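Local coordinates for T-lymphoma invasion and metastasis-inducing protein 2 (Mus musculus, PDB 3A8P) that activates the small GTPase Rac1 by stimulating its GDP-GTP exchange, and needs this PHCCEx module for its own membrane localization, at residues K20-L25 and L31-R36; L226-L231 and S237-L242. All coordinates share one frame; numbering follows the deposited sequence.

Contact 1 of 2, residues K20-L25 and L31-R36; sequences KPLVTL and LELVAR
The beta hairpin formed by strands 11-26 and 30-33, part of the antiparallel sheet of the PH domain, brings V23, T24 and L25 beside L33, E32 and L31. The short segments run antiparallel at 149°. T24 and E32 are the hydrogen-bonded pair. T24 N donates to E32 O at 3.0 Å, and E32 N returns a bond to T24 O at 3.0 Å. V23 with L33 and L25 with L31 are non-hydrogen-bonded pairs. A third bond, V34 N to L22 O at 3.0 Å, extends the ladder past the end of the second strand. It is nearly straight, 166° at the hydrogen. A classic beta bulge sets L22 and V23 together opposite V101 of strand 101-105.

The side chains sort onto two faces. V23, L25, L31 and L33 share one. CG2 of V23 is anti to the carbonyl carbon and meets CD2 of L33 at 4.0 Å, while CG1 approaches CB and CD2 of L31. CD1 of L25 touches CD2 of L31 at 3.9 Å. Helices 222-231 and 236-245 pack on this apolar face, through L231 on L31 and L33 and through A241 and L242 on L31. T24 and E32 run alongside each other on the other face, with CG2 of T24 3.9 Å from CG of E32. This contact is between carbons. The hydroxyl OG1 of T24 is hydrogen-bonded to D100 OD1. Beyond the strand pairing, V34 reaches back over the first strand. Its CG2 lies against the backbone of L22, and its CG1 meets the ring atom CG of P21 at 4.1 Å, the two side chains crossing at about a right angle.

Contact 2 of 2, residues L226-L231 and S237-L242; sequences LALGRL and SSFHAL
Helices 222-231 and 236-245 are joined by a short loop and come together at L228 and S238, whose CA atoms are 6.9 Å apart; the short segments stand 10.5 Å apart at their axes and are turned 114° from one another. The two helices pack within the CC-Ex domain, and leucine side chains bridge them.

L228 carries most of the contact. Its CG is anti to the carbonyl carbon, chi1 -70°, and the two methyls at the end of the side chain come side by side against S238. CD2 lies 3.6 Å from the backbone O of S238. CD1 comes to 3.7 Å from CA of F239 and to 4.0 Å from CB of F239. The methyl thus meets the root of the phenylalanine, and stands oblique to its ring. CD2 also approaches CB of L242 at 4.2 Å, one turn further along the second helix. L231 adds a lighter touch, its CD1 reaching CB of S238 at 4.1 Å.

S238 is the polar residue in this apolar setting. Its OG is 3.8 Å from both methyls of L228. The hydroxyl is hydrogen-bonded to V233 O and to S235 N in the connecting loop. S238 therefore ties the loop to the second helix while presenting its CB to the leucines. An alanine in place of L228 would probably open a gap against S238 and F239 and take away most of the bridge between the two helices.

Helix 171-206 also packs on the second helix, with M193 against F239 and H240. Across the pair itself the chemistry is van der Waals packing, so its hold depends on the fit of the leucine methyls against S238, F239 and L242.

In the fold
From the N terminus, contact 1 comes first and closes the tight turn between strands 11-26 and 30-33 of the PH domain. The chain then completes the rest of the sheet and the long helices before contact 2 closes a second short loop, between helices 222-231 and 236-245 of the CC-Ex domain. The two loops are in series along the chain, and neither encloses the other. In space they meet, with centres about 12 Å apart. CD2 of L33 lies 3.5 Å from CD2 of L231, and CD1 of L31 lies 3.7 Å from N of L242. The C-terminal helices of the CC-Ex region are thereby docked on the PH hairpin.

Contact 1 of 2, residues K20-L25 and L31-R36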
# COMPACT_ATOMS: atom_id res chain seq x y z
N LYS A 20 1.50 16.28 2.29
CA LYS A 20 2.73 16.16 3.05
C LYS A 20 3.37 14.79 2.83
O LYS A 20 2.78 13.76 3.14
CB LYS A 20 2.44 16.35 4.54
CG LYS A 20 3.64 16.25 5.46
CD LYS A 20 3.21 16.54 6.89
CE LYS A 20 4.39 16.52 7.84
NZ LYS A 20 3.98 16.99 9.20
N PRO A 21 4.59 14.78 2.26
CA PRO A 21 5.30 13.52 2.02
C PRO A 21 5.73 12.99 3.38
O PRO A 21 6.12 13.76 4.26
CB PRO A 21 6.48 13.96 1.15
CG PRO A 21 6.76 15.34 1.65
CD PRO A 21 5.37 15.93 1.78
N LEU A 22 5.64 11.67 3.57
CA LEU A 22 5.98 11.07 4.86
C LEU A 22 7.15 10.09 4.85
O LEU A 22 8.04 10.17 5.70
CB LEU A 22 4.74 10.37 5.44
CG LEU A 22 4.87 9.74 6.82
CD1 LEU A 22 5.23 10.81 7.84
CD2 LEU A 22 3.57 9.06 7.20
N VAL A 23 7.13 9.16 3.91
CA VAL A 23 8.18 8.16 3.82
C VAL A 23 8.67 8.02 2.38
O VAL A 23 7.90 8.17 1.44
CB VAL A 23 7.67 6.77 4.28
CG1 VAL A 23 8.76 5.73 4.12
CG2 VAL A 23 7.22 6.84 5.74
N THR A 24 9.96 7.74 2.23
CA THR A 24 10.55 7.56 0.91
C THR A 24 11.59 6.44 0.94
O THR A 24 12.17 6.15 1.98
CB THR A 24 11.20 8.85 0.39
OG1 THR A 24 11.64 8.64 -0.96
CG2 THR A 24 12.41 9.23 1.24
N LEU A 25 11.82 5.83 -0.22
CA LEU A 25 12.78 4.75 -0.35
C LEU A 25 14.13 5.29 -0.80
O LEU A 25 14.29 5.71 -1.95
CB LEU A 25 12.26 3.73 -1.36
CG LEU A 25 13.04 2.43 -1.58
CD1 LEU A 25 13.08 1.63 -0.30
CD2 LEU A 25 12.37 1.63 -2.69
N LEU A 31 13.81 2.31 3.86
CA LEU A 31 12.82 3.36 4.06
C LEU A 31 13.32 4.39 5.06
O LEU A 31 14.06 4.06 5.98
CB LEU A 31 11.51 2.75 4.59
CG LEU A 31 10.78 1.72 3.74
CD1 LEU A 31 9.56 1.21 4.49
CD2 LEU A 31 10.38 2.34 2.41
N GLU A 32 12.91 5.64 4.87
CA GLU A 32 13.29 6.69 5.80
C GLU A 32 12.25 7.80 5.78
O GLU A 32 11.60 8.04 4.77
CB GLU A 32 14.67 7.27 5.44
CG GLU A 32 14.65 8.30 4.33
CD GLU A 32 15.96 9.06 4.21
OE1 GLU A 32 16.07 9.93 3.32
OE2 GLU A 32 16.89 8.77 5.00
N LEU A 33 12.09 8.47 6.91
CA LEU A 33 11.13 9.57 6.99
C LEU A 33 11.67 10.72 6.15
O LEU A 33 12.86 11.03 6.20
CB LEU A 33 10.97 10.03 8.44
CG LEU A 33 10.25 9.06 9.38
CD1 LEU A 33 10.22 9.63 10.78
CD2 LEU A 33 8.84 8.82 8.87
N VAL A 34 10.79 11.34 5.37
CA VAL A 34 11.20 12.47 4.54
C VAL A 34 11.58 13.61 5.47
O VAL A 34 10.88 13.89 6.44
CB VAL A 34 10.06 12.92 3.61
CG1 VAL A 34 10.51 14.12 2.79
CG2 VAL A 34 9.64 11.78 2.70
N ALA A 35 12.71 14.26 5.18
CA ALA A 35 13.18 15.36 6.00
C ALA A 35 12.63 16.71 5.55
O ALA A 35 12.46 16.94 4.36
CB ALA A 35 14.70 15.40 5.99
N ARG A 36 12.34 17.57 6.52
CA ARG A 36 11.82 18.91 6.25
C ARG A 36 10.39 18.88 5.69
O ARG A 36 9.93 19.83 5.07
CB ARG A 36 12.81 19.66 5.32
CG ARG A 36 12.26 20.35 4.07
CD ARG A 36 11.92 19.35 2.96
NE ARG A 36 11.83 19.99 1.64
CZ ARG A 36 10.99 20.97 1.32
NH1 ARG A 36 10.99 21.47 0.10
NH2 ARG A 36 10.15 21.45 2.23

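Contact 2 of 2, residues L226-L231 and S237-L242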
# COMPACT_ATOMS: atom_id res chain seq x y z
N LEU A 226 10.01 -4.83 13.48
CA LEU A 226 11.18 -4.14 14.02
C LEU A 226 11.67 -3.07 13.06
O LEU A 226 12.04 -1.97 13.47
CB LEU A 226 12.32 -5.13 14.30
CG LEU A 226 12.28 -5.88 15.64
CD1 LEU A 226 10.96 -6.62 15.80
CD2 LEU A 226 13.45 -6.86 15.69
N ALA A 227 11.69 -3.39 11.77
CA ALA A 227 12.14 -2.43 10.78
C ALA A 227 11.18 -1.24 10.74
O ALA A 227 11.62 -0.08 10.69
CB ALA A 227 12.23 -3.08 9.40
N LEU A 228 9.88 -1.52 10.76
CA LEU A 228 8.91 -0.44 10.73
C LEU A 228 9.04 0.37 12.01
O LEU A 228 8.89 1.59 12.00
CB LEU A 228 7.48 -0.99 10.57
CG LEU A 228 7.23 -1.58 9.17
CD1 LEU A 228 5.79 -1.99 9.02
CD2 LEU A 228 7.59 -0.55 8.10
N GLY A 229 9.36 -0.32 13.10
CA GLY A 229 9.54 0.35 14.38
C GLY A 229 10.72 1.31 14.35
O GLY A 229 10.67 2.39 14.94
N ARG A 230 11.81 0.91 13.68
CA ARG A 230 12.98 1.78 13.60
C ARG A 230 12.66 2.95 12.67
O ARG A 230 13.21 4.04 12.83
CB ARG A 230 14.21 1.03 13.07
CG ARG A 230 14.85 0.08 14.06
CD ARG A 230 16.17 -0.47 13.53
NE ARG A 230 16.00 -1.36 12.38
CZ ARG A 230 15.67 -2.64 12.47
NH1 ARG A 230 15.47 -3.20 13.66
NH2 ARG A 230 15.52 -3.38 11.37
N LEU A 231 11.78 2.72 11.71
CA LEU A 231 11.38 3.76 10.78
C LEU A 231 10.69 4.84 11.59
O LEU A 231 10.96 6.02 11.42
CB LEU A 231 10.40 3.21 9.74
CG LEU A 231 10.11 4.02 8.47
CD1 LEU A 231 8.86 3.45 7.81
CD2 LEU A 231 9.89 5.49 8.78
N SER A 237 0.14 1.37 5.63
CA SER A 237 0.86 2.16 4.62
C SER A 237 2.37 1.94 4.64
O SER A 237 2.99 1.78 3.59
CB SER A 237 0.55 3.65 4.80
OG SER A 237 -0.85 3.92 4.72
N SER A 238 2.98 1.97 5.83
CA SER A 238 4.42 1.77 5.91
C SER A 238 4.74 0.30 5.62
O SER A 238 5.77 -0.00 5.03
CB SER A 238 4.98 2.19 7.29
OG SER A 238 4.38 1.48 8.37
N PHE A 239 3.84 -0.61 6.00
CA PHE A 239 4.03 -2.05 5.75
C PHE A 239 4.02 -2.26 4.23
O PHE A 239 4.81 -3.03 3.68
CB PHE A 239 2.91 -2.85 6.44
CG PHE A 239 3.05 -4.36 6.32
CD1 PHE A 239 4.29 -4.96 6.15
CD2 PHE A 239 1.92 -5.16 6.41
CE1 PHE A 239 4.40 -6.37 6.06
CE2 PHE A 239 2.02 -6.56 6.32
CZ PHE A 239 3.27 -7.16 6.14
N HIS A 240 3.13 -1.54 3.55
CA HIS A 240 3.04 -1.62 2.09
C HIS A 240 4.36 -1.13 1.48
O HIS A 240 4.91 -1.74 0.56
CB HIS A 240 1.91 -0.74 1.56
CG HIS A 240 1.73 -0.82 0.07
ND1 HIS A 240 1.12 0.18 -0.66
CD2 HIS A 240 2.07 -1.78 -0.82
CE1 HIS A 240 1.09 -0.17 -1.93
NE2 HIS A 240 1.66 -1.36 -2.06
N ALA A 241 4.84 0.01 1.99
CA ALA A 241 6.08 0.60 1.52
C ALA A 241 7.23 -0.39 1.72
O ALA A 241 8.12 -0.50 0.87
CB ALA A 241 6.37 1.89 2.26
N LEU A 242 7.21 -1.10 2.85
CA LEU A 242 8.25 -2.08 3.13
C LEU A 242 8.20 -3.23 2.12
O LEU A 242 9.23 -3.65 1.60
CB LEU A 242 8.10 -2.64 4.55
CG LEU A 242 9.19 -3.65 4.93
CD1 LEU A 242 10.55 -2.95 4.88
CD2 LEU A 242 8.92 -4.22 6.32